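Local coordinates for 3-keto-5-aminohexanoate cleavage protein (PDB 3LOT), which probably catalyses the zinc-dependent cleavage of 3-keto-5-aminohexanoate, as a member of the beta-keto acid cleavage enzymes, at residues V29-I34 against V65-Y70; K40-G45 against S79-N84; G59-D64 against G91-P96. One frame throughout, in Å; residues are numbered along the deposited sequence.

Contact 1 of 3, residues V29-I34 against V65-Y70; sequences VTPDQI and VEVFRY
Just behind Pro31 and Asp32, which meet Val67 and Tyr70 across the contact, the amide oxygen of Gln33 is gripped by two backbone N-H groups. Val29 N lies 2.6 Å from Gln33 OE1 and almost in line with its C=O bond. The second donor, Thr30 N, approaches the same oxygen from well above the carbonyl plane (65° out of it). Thr30 OG1 in turn accepts from Gln33 N at 3.0 Å, which completes a capping box and fixes the first turn of helix 31-43.

The turn so held presents two neighbouring side chains to helix 65-78. The ring of Pro31 leans on both of its partners, with CG 3.8 Å from Val67 CG1 and CB 3.8 Å from Tyr70 CD2; the second approach is oblique to the aromatic ring. Tyr70 carries its ring across to the other helix because CG stands anti to the backbone N (chi1 176°). Its hydroxyl then donates to Asp32 OD1, which lies at the ring edge, near its plane, while the carboxylate is turned 49° from the ring. The modelled separation of Tyr70 OH and Asp32 OD1, 2.4 Å, is very short, and its exact value is doubtful. Toward the interior, Val67 rests on Ala53 of strand 48-54, and Pro31 also touches Ile71. Two successive helices thus pack side by side at their N-terminal turns on the outside of the strands, the arrangement expected of the helical layer of a TIM barrel.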
ATOM      1  N   VAL D  29      -9.630 -38.553  10.106  1.00 17.11           N
ATOM      2  CA  VAL D  29      -8.686 -39.416   9.436  1.00 18.18           C
ATOM      3  C   VAL D  29      -9.269 -40.408   8.434  1.00 18.28           C
ATOM      4  O   VAL D  29      -8.801 -40.475   7.255  1.00 21.91           O
ATOM      5  CB  VAL D  29      -7.963 -40.188  10.405  1.00 18.40           C
ATOM      6  CG1 VAL D  29      -7.475 -41.484   9.674  1.00 18.89           C
ATOM      7  CG2 VAL D  29      -6.873 -39.255  11.014  1.00 20.42           C
ATOM      8  N   THR D  30     -10.264 -41.162   8.827  1.00 15.31           N
ATOM      9  CA  THR D  30     -10.759 -42.221   7.937  1.00 13.76           C
ATOM     10  C   THR D  30     -11.670 -41.659   6.865  1.00 12.85           C
ATOM     11  O   THR D  30     -12.202 -40.542   7.004  1.00 13.35           O
ATOM     12  CB  THR D  30     -11.564 -43.219   8.727  1.00 13.77           C
ATOM     13  OG1 THR D  30     -12.757 -42.566   9.175  1.00 10.44           O
ATOM     14  CG2 THR D  30     -10.757 -43.745   9.912  1.00 14.49           C
ATOM     15  N   PRO D  31     -11.893 -42.413   5.787  1.00 12.27           N
ATOM     16  CA  PRO D  31     -12.788 -41.857   4.780  1.00 12.20           C
ATOM     17  C   PRO D  31     -14.179 -41.562   5.301  1.00 12.30           C
ATOM     18  O   PRO D  31     -14.774 -40.538   4.927  1.00 11.76           O
ATOM     19  CB  PRO D  31     -12.849 -42.956   3.731  1.00 12.95           C
ATOM     20  CG  PRO D  31     -11.451 -43.557   3.768  1.00 11.84           C
ATOM     21  CD  PRO D  31     -11.155 -43.582   5.270  1.00 13.13           C
ATOM     22  N   ASP D  32     -14.692 -42.411   6.183  1.00 12.53           N
ATOM     23  CA  ASP D  32     -16.043 -42.186   6.705  1.00 12.73           C
ATOM     24  C   ASP D  32     -16.084 -40.958   7.615  1.00 12.71           C
ATOM     25  O   ASP D  32     -17.088 -40.236   7.631  1.00 12.64           O
ATOM     26  CB  ASP D  32     -16.571 -43.412   7.434  1.00 12.77           C
ATOM     27  CG  ASP D  32     -16.971 -44.525   6.491  1.00 15.65           C
ATOM     28  OD1 ASP D  32     -17.336 -44.287   5.299  1.00 15.12           O
ATOM     29  OD2 ASP D  32     -16.939 -45.680   6.958  1.00 20.58           O
ATOM     30  N   GLN D  33     -15.012 -40.725   8.375  1.00 12.40           N
ATOM     31  CA  GLN D  33     -14.914 -39.494   9.154  1.00 12.82           C
ATOM     32  C   GLN D  33     -14.891 -38.242   8.285  1.00 12.59           C
ATOM     33  O   GLN D  33     -15.554 -37.268   8.579  1.00 13.57           O
ATOM     34  CB  GLN D  33     -13.658 -39.491  10.021  1.00 13.40           C
ATOM     35  CG  GLN D  33     -13.724 -40.417  11.176  1.00 14.41           C
ATOM     36  CD  GLN D  33     -12.391 -40.516  11.883  1.00 17.31           C
ATOM     37  OE1 GLN D  33     -11.420 -39.866  11.500  1.00 15.44           O
ATOM     38  NE2 GLN D  33     -12.364 -41.274  12.950  1.00 15.70           N
ATOM     39  N   ILE D  34     -14.140 -38.272   7.199  1.00 12.33           N
ATOM     40  CA  ILE D  34     -14.113 -37.152   6.266  1.00 12.79           C
ATOM     41  C   ILE D  34     -15.515 -36.907   5.676  1.00 12.35           C
ATOM     42  O   ILE D  34     -15.965 -35.760   5.594  1.00 13.05           O
ATOM     43  CB  ILE D  34     -13.016 -37.366   5.141  1.00 12.65           C
ATOM     44  CG1 ILE D  34     -11.617 -37.362   5.738  1.00 13.41           C
ATOM     45  CG2 ILE D  34     -13.150 -36.289   4.024  1.00 12.36           C
ATOM     46  CD1 ILE D  34     -10.578 -38.191   4.875  1.00 12.48           C
ATOM     47  N   VAL D  65      -7.080 -42.582  -5.874  0.70 15.19           N
ATOM     48  CA  VAL D  65      -8.330 -42.065  -6.429  0.70 15.20           C
ATOM     49  C   VAL D  65      -9.534 -42.919  -6.029  0.70 15.53           C
ATOM     50  O   VAL D  65     -10.659 -42.429  -6.022  0.70 15.94           O
ATOM     51  CB  VAL D  65      -8.298 -41.873  -7.989  0.70 15.51           C
ATOM     52  CG1 VAL D  65      -7.195 -40.893  -8.398  0.70 14.79           C
ATOM     53  CG2 VAL D  65      -8.161 -43.208  -8.703  0.70 14.24           C
ATOM     54  N   GLU D  66      -9.326 -44.192  -5.698  1.00 15.62           N
ATOM     55  CA  GLU D  66     -10.439 -44.981  -5.177  1.00 16.31           C
ATOM     56  C   GLU D  66     -10.928 -44.520  -3.809  1.00 15.27           C
ATOM     57  O   GLU D  66     -12.136 -44.634  -3.521  1.00 14.00           O
ATOM     58  CB  GLU D  66     -10.142 -46.468  -5.176  1.00 17.95           C
ATOM     59  CG  GLU D  66     -10.130 -47.081  -6.617  1.00 21.97           C
ATOM     60  CD  GLU D  66     -10.818 -46.237  -7.735  1.00 27.45           C
ATOM     61  OE1 GLU D  66     -12.023 -45.867  -7.614  1.00 28.98           O
ATOM     62  OE2 GLU D  66     -10.132 -45.987  -8.769  1.00 33.12           O
ATOM     63  N   VAL D  67     -10.022 -43.956  -3.016  1.00 13.47           N
ATOM     64  CA  VAL D  67     -10.401 -43.387  -1.723  1.00 13.26           C
ATOM     65  C   VAL D  67     -11.132 -42.064  -1.935  1.00 13.42           C
ATOM     66  O   VAL D  67     -12.214 -41.810  -1.373  1.00 12.16           O
ATOM     67  CB  VAL D  67      -9.162 -43.225  -0.775  1.00 13.49           C
ATOM     68  CG1 VAL D  67      -9.567 -42.612   0.569  1.00 10.31           C
ATOM     69  CG2 VAL D  67      -8.472 -44.629  -0.550  1.00 14.78           C
ATOM     70  N   PHE D  68     -10.567 -41.214  -2.769  1.00 13.08           N
ATOM     71  CA  PHE D  68     -11.373 -40.090  -3.278  1.00 13.42           C
ATOM     72  C   PHE D  68     -12.744 -40.483  -3.805  1.00 13.49           C
ATOM     73  O   PHE D  68     -13.742 -39.810  -3.511  1.00 14.02           O
ATOM     74  CB  PHE D  68     -10.644 -39.339  -4.373  1.00 13.04           C
ATOM     75  CG  PHE D  68      -9.639 -38.377  -3.857  1.00 14.05           C
ATOM     76  CD1 PHE D  68     -10.052 -37.156  -3.332  1.00 14.80           C
ATOM     77  CD2 PHE D  68      -8.291 -38.673  -3.906  1.00 14.80           C
ATOM     78  CE1 PHE D  68      -9.145 -36.233  -2.865  1.00 14.73           C
ATOM     79  CE2 PHE D  68      -7.363 -37.769  -3.455  1.00 15.96           C
ATOM     80  CZ  PHE D  68      -7.787 -36.529  -2.922  1.00 14.70           C
ATOM     81  N   ARG D  69     -12.794 -41.529  -4.615  1.00 13.71           N
ATOM     82  CA  ARG D  69     -14.055 -41.884  -5.267  1.00 14.47           C
ATOM     83  C   ARG D  69     -15.086 -42.243  -4.197  1.00 14.55           C
ATOM     84  O   ARG D  69     -16.242 -41.782  -4.252  1.00 14.17           O
ATOM     85  CB  ARG D  69     -13.899 -42.992  -6.289  1.00 14.37           C
ATOM     86  CG  ARG D  69     -15.182 -43.167  -7.123  1.00 15.76           C
ATOM     87  CD  ARG D  69     -15.103 -44.286  -8.093  1.00 17.08           C
ATOM     88  NE  ARG D  69     -13.851 -44.330  -8.840  1.00 17.05           N
ATOM     89  CZ  ARG D  69     -13.574 -43.606  -9.919  1.00 22.28           C
ATOM     90  NH1 ARG D  69     -14.447 -42.714 -10.403  1.00 23.65           N
ATOM     91  NH2 ARG D  69     -12.400 -43.766 -10.526  1.00 23.54           N
ATOM     92  N   TYR D  70     -14.648 -43.022  -3.215  1.00 14.29           N
ATOM     93  CA  TYR D  70     -15.511 -43.406  -2.117  1.00 13.84           C
ATOM     94  C   TYR D  70     -16.010 -42.199  -1.333  1.00 12.56           C
ATOM     95  O   TYR D  70     -17.215 -42.068  -1.117  1.00 11.48           O
ATOM     96  CB  TYR D  70     -14.806 -44.416  -1.198  1.00 14.06           C
ATOM     97  CG  TYR D  70     -15.601 -44.798   0.011  1.00 14.27           C
ATOM     98  CD1 TYR D  70     -16.520 -45.864  -0.026  1.00 15.88           C
ATOM     99  CD2 TYR D  70     -15.437 -44.110   1.195  1.00 13.65           C
ATOM    100  CE1 TYR D  70     -17.256 -46.212   1.122  1.00 16.62           C
ATOM    101  CE2 TYR D  70     -16.152 -44.418   2.309  1.00 14.31           C
ATOM    102  CZ  TYR D  70     -17.072 -45.454   2.285  1.00 14.92           C
ATOM    103  OH  TYR D  70     -17.754 -45.750   3.447  1.00 12.31           O
TER

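Contact 2 of 3, residues K40-G45 against S79-N84; sequences KAAEAG and SDVVIN
Ala42 meets Ser79 and Val81 through a single methyl group. Its CB lies 3.7 Å from Ser79 OG and 3.8 Å from Val81 CB, with Val81 CG2 a little farther off, so one small knob near the end of helix 31-43 touches both a hydroxyl oxygen and a branched hydrocarbon. The hydroxyl is placed by its own segment: Ser79 OG accepts from Val81 N at 3.0 Å in a nearly straight bond (164°), an ST turn, and chi1 of 175° sets it anti to the serine's own backbone N. Replacing Ser79 with an alanine would probably leave Val81 N without this acceptor and set the turn before strand 82-85 freer to move.

Farther out, Val81 is also packed against Val49 and Ile75, while Gly45, at positive phi, closes the helix in a Schellman motif. Beyond the turn, Asn84 OD1 is hydrogen-bonded to ND1 of His50, a zinc ligand, making Asn84 a second-shell residue of the metal site. The chemistry is therefore divided: contact between the segments is by van der Waals touch, where alanine permits a close approach, and the serine oxygen accepts a bond from its own chain while meeting the alanine by contact alone.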
ATOM      1  N   LYS D  40     -21.697 -32.629   7.781  1.00 11.11           N
ATOM      2  CA  LYS D  40     -21.928 -31.712   8.894  1.00 11.70           C
ATOM      3  C   LYS D  40     -21.529 -30.266   8.561  1.00 10.63           C
ATOM      4  O   LYS D  40     -22.221 -29.346   8.948  1.00 10.02           O
ATOM      5  CB  LYS D  40     -21.211 -32.191  10.149  1.00 11.74           C
ATOM      6  CG  LYS D  40     -21.878 -33.478  10.708  1.00 15.10           C
ATOM      7  CD  LYS D  40     -21.139 -34.104  11.875  1.00 18.88           C
ATOM      8  CE  LYS D  40     -21.478 -35.614  11.976  1.00 20.48           C
ATOM      9  NZ  LYS D  40     -20.862 -36.270  13.158  1.00 21.91           N
ATOM     10  N   ALA D  41     -20.423 -30.071   7.855  1.00  9.91           N
ATOM     11  CA  ALA D  41     -19.982 -28.725   7.514  1.00 11.00           C
ATOM     12  C   ALA D  41     -20.970 -28.009   6.571  1.00 11.83           C
ATOM     13  O   ALA D  41     -21.322 -26.818   6.765  1.00 12.41           O
ATOM     14  CB  ALA D  41     -18.567 -28.783   6.896  1.00 10.84           C
ATOM     15  N   ALA D  42     -21.456 -28.774   5.589  1.00 12.17           N
ATOM     16  CA  ALA D  42     -22.497 -28.325   4.679  1.00 11.84           C
ATOM     17  C   ALA D  42     -23.732 -27.873   5.395  1.00 12.03           C
ATOM     18  O   ALA D  42     -24.274 -26.831   5.095  1.00 10.35           O
ATOM     19  CB  ALA D  42     -22.853 -29.440   3.691  1.00 11.30           C
ATOM     20  N   GLU D  43     -24.183 -28.673   6.349  1.00 13.24           N
ATOM     21  CA  GLU D  43     -25.370 -28.379   7.097  1.00 14.36           C
ATOM     22  C   GLU D  43     -25.177 -27.170   7.993  1.00 14.66           C
ATOM     23  O   GLU D  43     -26.143 -26.495   8.305  1.00 14.52           O
ATOM     24  CB  GLU D  43     -25.782 -29.598   7.914  1.00 15.71           C
ATOM     25  CG  GLU D  43     -26.376 -30.721   7.005  1.00 18.35           C
ATOM     26  CD  GLU D  43     -26.831 -31.962   7.821  1.00 25.42           C
ATOM     27  OE1 GLU D  43     -26.807 -31.857   9.081  1.00 28.58           O
ATOM     28  OE2 GLU D  43     -27.198 -33.012   7.203  1.00 28.13           O
ATOM     29  N   ALA D  44     -23.934 -26.867   8.348  1.00 13.75           N
ATOM     30  CA  ALA D  44     -23.593 -25.659   9.116  1.00 13.37           C
ATOM     31  C   ALA D  44     -23.489 -24.381   8.251  1.00 13.08           C
ATOM     32  O   ALA D  44     -23.271 -23.295   8.767  1.00 14.00           O
ATOM     33  CB  ALA D  44     -22.278 -25.887   9.898  1.00 13.06           C
ATOM     34  N   GLY D  45     -23.614 -24.491   6.936  1.00 12.88           N
ATOM     35  CA  GLY D  45     -23.565 -23.317   6.069  1.00 13.07           C
ATOM     36  C   GLY D  45     -22.451 -23.297   5.033  1.00 13.20           C
ATOM     37  O   GLY D  45     -22.379 -22.379   4.243  1.00 15.69           O
ATOM     38  N   SER D  79     -25.602 -35.082   0.505  1.00 12.00           N
ATOM     39  CA  SER D  79     -25.611 -33.626   0.433  1.00 12.54           C
ATOM     40  C   SER D  79     -25.428 -33.106  -0.975  1.00 13.38           C
ATOM     41  O   SER D  79     -24.766 -33.756  -1.787  1.00 14.54           O
ATOM     42  CB  SER D  79     -24.499 -33.086   1.348  1.00 11.78           C
ATOM     43  OG  SER D  79     -24.392 -31.679   1.217  1.00 12.26           O
ATOM     44  N   ASP D  80     -26.018 -31.941  -1.265  1.00 14.54           N
ATOM     45  CA  ASP D  80     -25.794 -31.243  -2.540  1.00 14.83           C
ATOM     46  C   ASP D  80     -24.594 -30.276  -2.507  1.00 14.17           C
ATOM     47  O   ASP D  80     -24.348 -29.543  -3.454  1.00 12.98           O
ATOM     48  CB  ASP D  80     -27.074 -30.549  -3.063  1.00 16.36           C
ATOM     49  CG  ASP D  80     -27.525 -29.374  -2.229  1.00 18.76           C
ATOM     50  OD1 ASP D  80     -27.038 -29.216  -1.101  1.00 23.68           O
ATOM     51  OD2 ASP D  80     -28.407 -28.595  -2.706  1.00 24.30           O
ATOM     52  N   VAL D  81     -23.867 -30.281  -1.403  1.00 13.06           N
ATOM     53  CA  VAL D  81     -22.664 -29.476  -1.275  1.00 12.96           C
ATOM     54  C   VAL D  81     -21.749 -29.603  -2.481  1.00 13.49           C
ATOM     55  O   VAL D  81     -21.633 -30.691  -3.078  1.00 13.70           O
ATOM     56  CB  VAL D  81     -21.871 -29.864   0.007  1.00 13.72           C
ATOM     57  CG1 VAL D  81     -21.227 -31.248  -0.139  1.00 11.40           C
ATOM     58  CG2 VAL D  81     -20.837 -28.777   0.357  1.00 10.60           C
ATOM     59  N   VAL D  82     -21.105 -28.491  -2.858  1.00 13.59           N
ATOM     60  CA  VAL D  82     -20.092 -28.527  -3.908  1.00 12.68           C
ATOM     61  C   VAL D  82     -18.818 -29.211  -3.347  1.00 12.89           C
ATOM     62  O   VAL D  82     -18.293 -28.834  -2.294  1.00 13.09           O
ATOM     63  CB  VAL D  82     -19.788 -27.110  -4.495  1.00 13.35           C
ATOM     64  CG1 VAL D  82     -18.705 -27.169  -5.577  1.00 10.56           C
ATOM     65  CG2 VAL D  82     -21.084 -26.472  -5.095  1.00 11.90           C
ATOM     66  N   ILE D  83     -18.385 -30.264  -4.029  1.00 12.08           N
ATOM     67  CA  ILE D  83     -17.254 -31.075  -3.585  1.00 12.73           C
ATOM     68  C   ILE D  83     -16.020 -30.680  -4.386  1.00 13.05           C
ATOM     69  O   ILE D  83     -15.900 -30.965  -5.610  1.00 12.61           O
ATOM     70  CB  ILE D  83     -17.538 -32.594  -3.746  1.00 13.13           C
ATOM     71  CG1 ILE D  83     -18.825 -32.998  -2.971  1.00 11.71           C
ATOM     72  CG2 ILE D  83     -16.271 -33.362  -3.333  1.00 11.99           C
ATOM     73  CD1 ILE D  83     -19.434 -34.364  -3.350  1.00 10.02           C
ATOM     74  N   ASN D  84     -15.158 -29.930  -3.730  1.00 13.10           N
ATOM     75  CA  ASN D  84     -13.897 -29.432  -4.302  1.00 13.82           C
ATOM     76  C   ASN D  84     -12.791 -30.411  -3.914  1.00 14.16           C
ATOM     77  O   ASN D  84     -12.531 -30.594  -2.719  1.00 15.28           O
ATOM     78  CB  ASN D  84     -13.625 -28.038  -3.693  1.00 14.07           C
ATOM     79  CG  ASN D  84     -12.298 -27.396  -4.163  1.00 15.39           C
ATOM     80  OD1 ASN D  84     -11.289 -28.073  -4.279  1.00 19.33           O
ATOM     81  ND2 ASN D  84     -12.295 -26.059  -4.356  1.00 17.70           N
TER

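Contact 3 of 3, residues G59-D64 against G91-P96; sequences GRPTTD and GTLGIP
The excursion after strand 48-54 of the barrel, which includes the short, weakly bonded strand 61-62, meets the loop after the neighbouring parallel strand 82-85, and Leu93 of the second reaches over Arg60 and Pro61 of the first. The leucine divides its two methyls between them. CD2 lies over one face of the Arg60 guanidinium, 3.1 Å above its plane and offset toward the rim, with NH2 the nearest atom at 3.4 Å; CD1 touches Pro61 CB at 3.9 Å. Arg60 gets there by an outstretched chain, its CG anti to the backbone N (chi1 -178°).

Further along both segments, Thr63 and Ile95 meet tip to tip. The methyl carbon CG2 of Thr63 stands 3.5 Å from Ile95 CD1, a closer fit than carbon pairs usually adopt. Thr62 OG1 meanwhile accepts from Asp64 N, an ST turn that leads into helix 65-78. Trp137 of helix 137-144 packs on both Arg60 and Pro61, and the side chain of Pro61 lies about 10 Å from the bound zinc. Between the two segments the chemistry is that of leucine and isoleucine methyls set against a proline ring, a threonine methyl and a guanidinium face, a mode of contact that leaves the in-plane N-H groups of Arg60 pointing past the leucine rather than into it.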
ATOM      1  N   GLY D  59      -4.039 -42.613   8.906  1.00 19.21           N
ATOM      2  CA  GLY D  59      -4.237 -41.219   8.557  1.00 18.79           C
ATOM      3  C   GLY D  59      -3.204 -40.556   7.672  1.00 18.42           C
ATOM      4  O   GLY D  59      -3.289 -39.344   7.429  1.00 17.96           O
ATOM      5  N   ARG D  60      -2.256 -41.314   7.141  1.00 17.77           N
ATOM      6  CA  ARG D  60      -1.242 -40.735   6.269  1.00 18.26           C
ATOM      7  C   ARG D  60      -1.884 -40.242   4.953  1.00 17.41           C
ATOM      8  O   ARG D  60      -2.741 -40.922   4.413  1.00 17.55           O
ATOM      9  CB  ARG D  60      -0.166 -41.758   6.009  1.00 18.60           C
ATOM     10  CG  ARG D  60       0.963 -41.281   5.177  1.00 22.70           C
ATOM     11  CD  ARG D  60       2.094 -42.308   5.129  1.00 26.26           C
ATOM     12  NE  ARG D  60       3.410 -41.690   4.850  1.00 29.42           N
ATOM     13  CZ  ARG D  60       3.980 -41.519   3.641  1.00 32.33           C
ATOM     14  NH1 ARG D  60       3.375 -41.891   2.507  1.00 33.71           N
ATOM     15  NH2 ARG D  60       5.197 -40.966   3.559  1.00 35.26           N
ATOM     16  N   PRO D  61      -1.511 -39.043   4.483  1.00 16.69           N
ATOM     17  CA  PRO D  61      -2.007 -38.534   3.203  1.00 17.20           C
ATOM     18  C   PRO D  61      -1.849 -39.552   2.071  1.00 18.15           C
ATOM     19  O   PRO D  61      -0.811 -40.193   1.961  1.00 17.63           O
ATOM     20  CB  PRO D  61      -1.137 -37.304   2.953  1.00 17.07           C
ATOM     21  CG  PRO D  61      -0.752 -36.840   4.345  1.00 16.49           C
ATOM     22  CD  PRO D  61      -0.718 -38.042   5.212  1.00 16.31           C
ATOM     23  N   THR D  62      -2.890 -39.717   1.258  1.00 19.41           N
ATOM     24  CA  THR D  62      -2.799 -40.550   0.066  1.00 18.82           C
ATOM     25  C   THR D  62      -3.484 -39.883  -1.125  1.00 18.38           C
ATOM     26  O   THR D  62      -4.476 -39.156  -0.948  1.00 18.49           O
ATOM     27  CB  THR D  62      -3.475 -41.914   0.288  1.00 19.50           C
ATOM     28  OG1 THR D  62      -3.477 -42.613  -0.952  1.00 19.75           O
ATOM     29  CG2 THR D  62      -4.930 -41.744   0.742  1.00 17.71           C
ATOM     30  N   THR D  63      -2.967 -40.135  -2.333  1.00 17.27           N
ATOM     31  CA  THR D  63      -3.589 -39.642  -3.555  1.00 16.88           C
ATOM     32  C   THR D  63      -4.572 -40.665  -4.147  1.00 16.37           C
ATOM     33  O   THR D  63      -5.256 -40.348  -5.100  1.00 16.77           O
ATOM     34  CB  THR D  63      -2.533 -39.328  -4.595  1.00 17.68           C
ATOM     35  OG1 THR D  63      -1.750 -40.498  -4.802  1.00 18.08           O
ATOM     36  CG2 THR D  63      -1.604 -38.191  -4.116  1.00 17.40           C
ATOM     37  N   ASP D  64      -4.639 -41.868  -3.569  1.00 15.48           N
ATOM     38  CA  ASP D  64      -5.457 -42.984  -4.074  1.00 15.96           C
ATOM     39  C   ASP D  64      -6.855 -42.547  -4.562  1.00 15.13           C
ATOM     40  O   ASP D  64      -7.705 -42.169  -3.780  1.00 14.47           O
ATOM     41  CB  ASP D  64      -5.545 -44.052  -2.988  1.00 15.74           C
ATOM     42  CG  ASP D  64      -6.358 -45.293  -3.395  1.00 19.64           C
ATOM     43  OD1 ASP D  64      -7.029 -45.370  -4.446  1.00 21.24           O
ATOM     44  OD2 ASP D  64      -6.310 -46.250  -2.604  1.00 26.40           O
ATOM     45  N   GLY D  91       1.793 -33.177  -2.577  1.00 21.74           N
ATOM     46  CA  GLY D  91       2.842 -32.352  -3.086  1.00 22.26           C
ATOM     47  C   GLY D  91       3.926 -32.178  -2.046  1.00 22.81           C
ATOM     48  O   GLY D  91       5.120 -32.098  -2.407  1.00 22.79           O
ATOM     49  N   THR D  92       3.506 -32.132  -0.769  1.00 22.83           N
ATOM     50  CA  THR D  92       4.417 -31.996   0.395  1.00 22.95           C
ATOM     51  C   THR D  92       5.128 -33.324   0.692  1.00 24.02           C
ATOM     52  O   THR D  92       5.976 -33.384   1.584  1.00 24.20           O
ATOM     53  CB  THR D  92       3.690 -31.510   1.710  1.00 22.78           C
ATOM     54  OG1 THR D  92       2.563 -32.356   1.996  1.00 21.76           O
ATOM     55  CG2 THR D  92       3.193 -30.060   1.593  1.00 20.90           C
ATOM     56  N   LEU D  93       4.746 -34.387  -0.022  1.00 24.30           N
ATOM     57  CA  LEU D  93       5.471 -35.657   0.015  1.00 24.84           C
ATOM     58  C   LEU D  93       6.241 -35.820  -1.310  1.00 24.73           C
ATOM     59  O   LEU D  93       6.716 -36.896  -1.627  1.00 25.04           O
ATOM     60  CB  LEU D  93       4.515 -36.853   0.246  1.00 25.65           C
ATOM     61  CG  LEU D  93       3.670 -36.982   1.537  1.00 27.08           C
ATOM     62  CD1 LEU D  93       2.248 -36.440   1.298  1.00 29.14           C
ATOM     63  CD2 LEU D  93       3.581 -38.396   2.028  1.00 25.67           C
ATOM     64  N   GLY D  94       6.376 -34.751  -2.093  1.00 24.59           N
ATOM     65  CA  GLY D  94       7.170 -34.818  -3.314  1.00 24.62           C
ATOM     66  C   GLY D  94       6.467 -35.453  -4.507  1.00 24.79           C
ATOM     67  O   GLY D  94       7.117 -35.739  -5.524  1.00 23.96           O
ATOM     68  N   ILE D  95       5.146 -35.641  -4.422  1.00 25.19           N
ATOM     69  CA  ILE D  95       4.370 -36.287  -5.511  1.00 25.43           C
ATOM     70  C   ILE D  95       4.138 -35.263  -6.627  1.00 25.53           C
ATOM     71  O   ILE D  95       3.657 -34.160  -6.327  1.00 25.29           O
ATOM     72  CB  ILE D  95       2.960 -36.841  -5.022  1.00 26.31           C
ATOM     73  CG1 ILE D  95       3.130 -37.983  -4.007  1.00 25.93           C
ATOM     74  CG2 ILE D  95       2.073 -37.293  -6.224  1.00 26.29           C
ATOM     75  CD1 ILE D  95       1.814 -38.511  -3.481  1.00 25.79           C
ATOM     76  N   PRO D  96       4.459 -35.615  -7.908  1.00 25.00           N
ATOM     77  CA  PRO D  96       4.288 -34.582  -8.971  1.00 25.44           C
ATOM     78  C   PRO D  96       2.808 -34.262  -9.370  1.00 25.63           C
ATOM     79  O   PRO D  96       1.876 -34.998  -9.035  1.00 24.98           O
ATOM     80  CB  PRO D  96       5.088 -35.157 -10.181  1.00 24.18           C
ATOM     81  CG  PRO D  96       5.270 -36.607  -9.930  1.00 24.76           C
ATOM     82  CD  PRO D  96       4.945 -36.915  -8.450  1.00 25.41           C
TER

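All three contacts lie in the part of the barrel built from helix 31-43 to the loop after strand 82-85. Contacts 1 and 3 are surface contacts, whereas contact 2 is partly buried. Helix 31-43 serves contact 1 with its first turn and contact 2 with its last, their centres about 16 Å apart. Contacts 1 and 3 touch directly: Val29 CG1 lies 3.4 Å from Gly59 CA, and strand 61-62 is followed closely by helix 65-78. Contacts 2 and 3 remain separate. Only contact 1 has a hydrogen bond between its segments; the other two meet by van der Waals touch, with a serine hydroxyl in contact 2 and a guanidinium face in contact 3 among the touching groups.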